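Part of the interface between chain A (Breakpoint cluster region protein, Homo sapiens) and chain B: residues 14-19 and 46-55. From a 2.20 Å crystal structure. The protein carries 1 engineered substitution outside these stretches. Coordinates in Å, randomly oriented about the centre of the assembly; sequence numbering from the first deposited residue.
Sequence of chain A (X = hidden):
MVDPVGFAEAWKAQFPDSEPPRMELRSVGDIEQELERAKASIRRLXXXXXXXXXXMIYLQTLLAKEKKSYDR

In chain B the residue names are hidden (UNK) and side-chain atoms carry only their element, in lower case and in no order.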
ATOM      1  N   GLN A  14       8.002 -15.488  -9.595  1.00 34.50           N
ATOM      2  CA  GLN A  14       7.638 -14.452  -8.629  1.00 34.56           C
ATOM      3  C   GLN A  14       6.262 -14.659  -8.009  1.00 34.18           C
ATOM      4  O   GLN A  14       6.090 -14.504  -6.796  1.00 34.98           O
ATOM      5  CB  GLN A  14       7.677 -13.083  -9.302  1.00 36.09           C
ATOM      6  CG  GLN A  14       8.762 -12.149  -8.783  1.00 39.54           C
ATOM      7  CD  GLN A  14       8.841 -10.863  -9.588  1.00 41.33           C
ATOM      8  OE1 GLN A  14       8.062  -9.931  -9.372  1.00 42.96           O
ATOM      9  NE2 GLN A  14       9.794 -10.801 -10.518  1.00 43.55           N
ATOM     10  N   PHE A  15       5.281 -14.984  -8.848  1.00 32.30           N
ATOM     11  CA  PHE A  15       3.919 -15.188  -8.386  1.00 30.35           C
ATOM     12  C   PHE A  15       3.555 -16.643  -8.702  1.00 32.96           C
ATOM     13  O   PHE A  15       2.729 -16.930  -9.582  1.00 31.30           O
ATOM     14  CB  PHE A  15       2.982 -14.194  -9.104  1.00 26.36           C
ATOM     15  CG  PHE A  15       3.554 -12.797  -9.205  1.00 22.23           C
ATOM     16  CD1 PHE A  15       4.038 -12.310 -10.414  1.00 21.68           C
ATOM     17  CD2 PHE A  15       3.661 -11.998  -8.078  1.00 21.45           C
ATOM     18  CE1 PHE A  15       4.617 -11.037 -10.506  1.00 17.96           C
ATOM     19  CE2 PHE A  15       4.232 -10.737  -8.153  1.00 20.83           C
ATOM     20  CZ  PHE A  15       4.720 -10.255  -9.379  1.00 19.78           C
ATOM     21  N   PRO A  16       4.168 -17.590  -7.970  1.00 34.60           N
ATOM     22  CA  PRO A  16       3.905 -19.015  -8.192  1.00 36.15           C
ATOM     23  C   PRO A  16       2.429 -19.427  -8.130  1.00 37.33           C
ATOM     24  O   PRO A  16       2.072 -20.543  -8.497  1.00 35.88           O
ATOM     25  CB  PRO A  16       4.774 -19.694  -7.122  1.00 35.11           C
ATOM     26  CG  PRO A  16       4.841 -18.671  -6.026  1.00 35.03           C
ATOM     27  CD  PRO A  16       5.013 -17.380  -6.779  1.00 34.90           C
ATOM     28  N   ASP A  17       1.574 -18.501  -7.704  1.00 40.43           N
ATOM     29  CA  ASP A  17       0.148 -18.777  -7.583  1.00 42.35           C
ATOM     30  C   ASP A  17      -0.681 -18.233  -8.735  1.00 43.26           C
ATOM     31  O   ASP A  17      -1.869 -18.540  -8.843  1.00 42.49           O
ATOM     32  CB  ASP A  17      -0.400 -18.162  -6.298  1.00 44.57           C
ATOM     33  CG  ASP A  17       0.516 -18.371  -5.117  1.00 47.09           C
ATOM     34  OD1 ASP A  17       0.769 -19.545  -4.754  1.00 48.67           O
ATOM     35  OD2 ASP A  17       0.980 -17.351  -4.551  1.00 47.86           O
ATOM     36  N   SER A  18      -0.065 -17.420  -9.586  1.00 44.10           N
ATOM     37  CA  SER A  18      -0.799 -16.821 -10.684  1.00 44.74           C
ATOM     38  C   SER A  18      -0.381 -17.273 -12.070  1.00 45.32           C
ATOM     39  O   SER A  18       0.784 -17.582 -12.332  1.00 45.86           O
ATOM     40  CB  SER A  18      -0.710 -15.295 -10.596  1.00 43.66           C
ATOM     41  OG  SER A  18      -1.437 -14.686 -11.653  1.00 45.86           O
ATOM     42  N   GLU A  19      -1.367 -17.287 -12.957  1.00 45.71           N
ATOM     43  CA  GLU A  19      -1.190 -17.676 -14.346  1.00 46.01           C
ATOM     44  C   GLU A  19      -0.764 -16.436 -15.130  1.00 45.76           C
ATOM     45  O   GLU A  19      -1.401 -15.384 -15.039  1.00 45.89           O
ATOM     46  CB  GLU A  19      -2.516 -18.215 -14.880  1.00 47.57           C
ATOM     47  CG  GLU A  19      -3.667 -18.135 -13.859  1.00 49.68           C
ATOM     48  CD  GLU A  19      -4.052 -16.700 -13.495  1.00 51.00           C
ATOM     49  OE1 GLU A  19      -4.469 -15.950 -14.403  1.00 52.45           O
ATOM     50  OE2 GLU A  19      -3.944 -16.321 -12.308  1.00 51.40           O
TER
ATOM     51  N   UNK B  46      -2.404  -6.782  -2.784  1.00 28.73           N
ATOM     52  CA  UNK B  46      -0.991  -6.435  -2.730  1.00 29.98           C
ATOM     53  C   UNK B  46      -0.206  -7.204  -3.771  1.00 30.40           C
ATOM     54  O   UNK B  46       0.672  -6.632  -4.415  1.00 31.46           O
ATOM     55  c   UNK B  46       1.029  -4.659  -1.498  1.00 35.63           C
ATOM     56  o   UNK B  46       0.597  -3.774  -0.720  1.00 37.46           O
ATOM     57  c   UNK B  46      -0.422  -6.717  -1.342  1.00 31.19           C
ATOM     58  o   UNK B  46       1.519  -4.404  -2.619  1.00 35.82           O
ATOM     59  c   UNK B  46       0.944  -6.110  -1.075  1.00 33.81           C
ATOM     60  N   UNK B  47      -0.523  -8.485  -3.951  1.00 28.89           N
ATOM     61  CA  UNK B  47       0.179  -9.300  -4.928  1.00 29.49           C
ATOM     62  C   UNK B  47      -0.232  -8.901  -6.337  1.00 29.24           C
ATOM     63  O   UNK B  47       0.552  -9.013  -7.279  1.00 28.40           O
ATOM     64  c   UNK B  47      -0.109 -10.787  -4.717  1.00 31.58           C
ATOM     65  n   UNK B  47       1.415 -13.938  -5.205  1.00 37.49           N
ATOM     66  o   UNK B  47      -0.758 -13.602  -5.683  1.00 36.72           O
ATOM     67  c   UNK B  47       0.380 -13.160  -5.519  1.00 36.20           C
ATOM     68  c   UNK B  47       0.676 -11.679  -5.682  1.00 34.94           C
ATOM     69  N   UNK B  48      -1.473  -8.457  -6.493  1.00 27.78           N
ATOM     70  CA  UNK B  48      -1.919  -8.034  -7.807  1.00 28.09           C
ATOM     71  C   UNK B  48      -1.276  -6.712  -8.198  1.00 25.47           C
ATOM     72  O   UNK B  48      -1.094  -6.443  -9.376  1.00 25.36           O
ATOM     73  c   UNK B  48      -4.037  -9.212  -7.291  1.00 36.92           C
ATOM     74  c   UNK B  48      -5.204  -9.709  -8.096  1.00 39.32           C
ATOM     75  c   UNK B  48      -3.438  -7.946  -7.839  1.00 29.51           C
ATOM     76  o   UNK B  48      -5.019 -10.005  -9.297  1.00 43.40           O
ATOM     77  o   UNK B  48      -6.303  -9.808  -7.520  1.00 41.38           O
ATOM     78  N   UNK B  49      -0.912  -5.878  -7.226  1.00 24.23           N
ATOM     79  CA  UNK B  49      -0.270  -4.610  -7.590  1.00 24.02           C
ATOM     80  C   UNK B  49       1.155  -4.926  -8.029  1.00 24.78           C
ATOM     81  O   UNK B  49       1.688  -4.299  -8.951  1.00 24.13           O
ATOM     82  c   UNK B  49       0.322  -2.264  -6.910  1.00 22.26           C
ATOM     83  c   UNK B  49      -1.604  -3.441  -5.807  1.00 23.09           C
ATOM     84  c   UNK B  49      -0.210  -3.617  -6.409  1.00 22.60           C
ATOM     85  N   UNK B  50       1.761  -5.915  -7.372  1.00 23.98           N
ATOM     86  CA  UNK B  50       3.128  -6.331  -7.695  1.00 25.36           C
ATOM     87  C   UNK B  50       3.163  -6.963  -9.074  1.00 24.14           C
ATOM     88  O   UNK B  50       4.104  -6.775  -9.836  1.00 24.76           O
ATOM     89  n   UNK B  50       4.160  -5.391  -5.358  1.00 28.24           N
ATOM     90  o   UNK B  50       4.144  -7.390  -4.329  1.00 29.53           O
ATOM     91  c   UNK B  50       3.996  -6.702  -5.350  1.00 27.83           C
ATOM     92  c   UNK B  50       3.638  -7.342  -6.663  1.00 26.65           C
ATOM     93  N   UNK B  51       2.132  -7.739  -9.376  1.00 23.39           N
ATOM     94  CA  UNK B  51       2.027  -8.390 -10.664  1.00 23.10           C
ATOM     95  C   UNK B  51       1.903  -7.331 -11.752  1.00 23.29           C
ATOM     96  O   UNK B  51       2.467  -7.468 -12.844  1.00 23.25           O
ATOM     97  c   UNK B  51       0.795  -9.286 -10.676  1.00 23.53           C
ATOM     98  o   UNK B  51      -1.230 -11.327 -10.600  1.00 25.78           O
ATOM     99  n   UNK B  51      -0.644 -11.723  -8.473  1.00 26.47           N
ATOM    100  c   UNK B  51       0.935 -10.591  -9.904  1.00 23.29           C
ATOM    101  c   UNK B  51      -0.407 -11.254  -9.687  1.00 22.84           C
ATOM    102  N   UNK B  52       1.157  -6.273 -11.456  1.00 23.06           N
ATOM    103  CA  UNK B  52       0.951  -5.185 -12.419  1.00 24.63           C
ATOM    104  C   UNK B  52       2.269  -4.428 -12.632  1.00 24.15           C
ATOM    105  O   UNK B  52       2.675  -4.099 -13.765  1.00 22.54           O
ATOM    106  c   UNK B  52      -0.991  -3.655 -12.928  1.00 27.54           C
ATOM    107  c   UNK B  52      -0.131  -4.247 -11.872  1.00 24.99           C
ATOM    108  o   UNK B  52      -1.557  -4.941 -14.829  1.00 25.19           O
ATOM    109  c   UNK B  52      -1.805  -4.704 -13.636  1.00 26.76           C
ATOM    110  o   UNK B  52      -2.692  -5.293 -12.991  1.00 29.78           O
ATOM    111  N   UNK B  53       2.951  -4.165 -11.528  1.00 24.33           N
ATOM    112  CA  UNK B  53       4.233  -3.467 -11.568  1.00 26.31           C
ATOM    113  C   UNK B  53       5.224  -4.281 -12.411  1.00 26.19           C
ATOM    114  O   UNK B  53       6.025  -3.728 -13.167  1.00 26.78           O
ATOM    115  c   UNK B  53       4.515  -2.194  -7.851  1.00 33.54           C
ATOM    116  n   UNK B  53       3.591   1.055  -6.348  1.00 40.78           N
ATOM    117  n   UNK B  53       3.922  -1.138  -7.019  1.00 37.79           N
ATOM    118  c   UNK B  53       4.166   0.171  -7.156  1.00 38.92           C
ATOM    119  n   UNK B  53       4.993   0.607  -8.096  1.00 40.13           N
ATOM    120  c   UNK B  53       4.760  -3.293 -10.139  1.00 27.62           C
ATOM    121  c   UNK B  53       4.006  -2.227  -9.307  1.00 31.22           C
ATOM    122  N   UNK B  54       5.160  -5.596 -12.282  1.00 26.11           N
ATOM    123  CA  UNK B  54       6.038  -6.476 -13.037  1.00 23.29           C
ATOM    124  C   UNK B  54       5.698  -6.361 -14.516  1.00 22.04           C
ATOM    125  O   UNK B  54       6.583  -6.269 -15.377  1.00 21.17           O
ATOM    126  c   UNK B  54       7.811 -10.840 -15.049  1.00 24.18           C
ATOM    127  c   UNK B  54       8.547  -9.917 -14.335  1.00 25.86           C
ATOM    128  c   UNK B  54       6.414 -10.822 -14.972  1.00 23.84           C
ATOM    129  c   UNK B  54       7.891  -8.967 -13.536  1.00 24.98           C
ATOM    130  c   UNK B  54       5.772  -9.869 -14.175  1.00 22.76           C
ATOM    131  c   UNK B  54       5.831  -7.923 -12.579  1.00 25.14           C
ATOM    132  c   UNK B  54       6.511  -8.938 -13.450  1.00 24.57           C
ATOM    133  N   UNK B  55       4.404  -6.391 -14.811  1.00 21.29           N
ATOM    134  CA  UNK B  55       3.939  -6.274 -16.192  1.00 20.95           C
ATOM    135  C   UNK B  55       4.342  -4.929 -16.778  1.00 21.36           C
ATOM    136  O   UNK B  55       4.729  -4.860 -17.939  1.00 19.25           O
ATOM    137  n   UNK B  55      -0.442  -6.641 -16.798  1.00 26.47           N
ATOM    138  n   UNK B  55      -1.797  -7.847 -18.206  1.00 27.21           N
ATOM    139  c   UNK B  55      -1.515  -7.408 -16.986  1.00 27.58           C
ATOM    140  n   UNK B  55      -2.289  -7.761 -15.966  1.00 29.03           N
ATOM    141  c   UNK B  55       0.468  -6.250 -17.879  1.00 25.92           C
ATOM    142  c   UNK B  55       1.759  -5.589 -17.380  1.00 24.54           C
ATOM    143  c   UNK B  55       2.416  -6.429 -16.275  1.00 21.58           C
TER

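Chain B contributes one continuous helix, against which a turn of chain A packs through Phe15(A). Position 46 has three side-chain carbons, the third carrying two oxygens, and lies out of reach of the chain A stretch. A carboxylate on two methylenes is glutamate, Glu46(B).

Position 47 also has three side-chain carbons, but the last carries one oxygen and one nitrogen. Its CB points sideways, yet the extended chain brings its end nearer to chain A, with the amide close to Asp17(A) and the middle of the chain beside the Phe15(A) ring. This is Gln47(B): its CG lies 3.8 Å from CD2 of Phe15(A), and its NE2 is 3.5 Å from OD2 of Asp17(A).

At position 48 three carbons end in two oxygens, and the CB points away from chain A; the residue is Glu48(B). Position 49 holds three carbons, one bearing the other two, and is out of reach of the chain A stretch. That beta-branched, wholly apolar side chain is Val49(B).

Position 50 is short: two carbons, the second carrying an oxygen and a nitrogen. Its CB points toward chain A and approaches CE2 of Phe15(A) to 3.8 Å, while its backbone O is 3.6 Å from CZ of the same ring. A terminal amide one methylene from the backbone identifies Asn50(B).

Position 51 has three carbons with one oxygen and one nitrogen on the last. Its second carbon sits over a face of the Phe15(A) ring; its CB points sideways, and the terminal oxygen comes close to Ser18(A). The longer amide makes this Gln51(B). The distance from CG of Gln51(B) to CG of Phe15(A) is 3.5 Å, and its OE1 is 3.5 Å from OG of Ser18(A).

Position 52 has three carbons and two terminal oxygens; its CB points away from chain A, and it is Glu52(B). Position 53 has three carbons, a nitrogen, then a carbon with two more nitrogens. This guanidinium is led away from the contact, and the residue is Arg53(B).

At position 54 one carbon leads to a six-carbon ring without a heteroatom or hydroxyl. Its CB points toward chain A and lies 3.9 Å from CE1 of Phe15(A), near the plane of that ring, and its own ring nears Gln14(A). This is Phe54(B), with CD1 4.0 Å from NE2 of Gln14(A). Position 55 repeats the guanidinium pattern without touching chain A: it is Arg55(B), whose NE forms a salt bridge with OE2 of Glu52(B) at 2.8 Å.

The contact works by burying one aromatic side chain against the helix. CG of Gln51(B) stands 3.4 Å from the Phe15(A) ring centroid, only 8° off the ring normal, so its methylene makes a CH-pi contact with the face. A type I turn runs from Phe15(A) to Ser18(A), closed by a 2.8 Å hydrogen bond from N of Ser18(A) to O of Phe15(A); Asp17(A) within it lies near Gln47(B), and Ser18(A) at its end near Gln51(B). No hydrogen bond joins the stretches; close packing predominates.

Chain B, residues 46-55: EQEVNQERFR
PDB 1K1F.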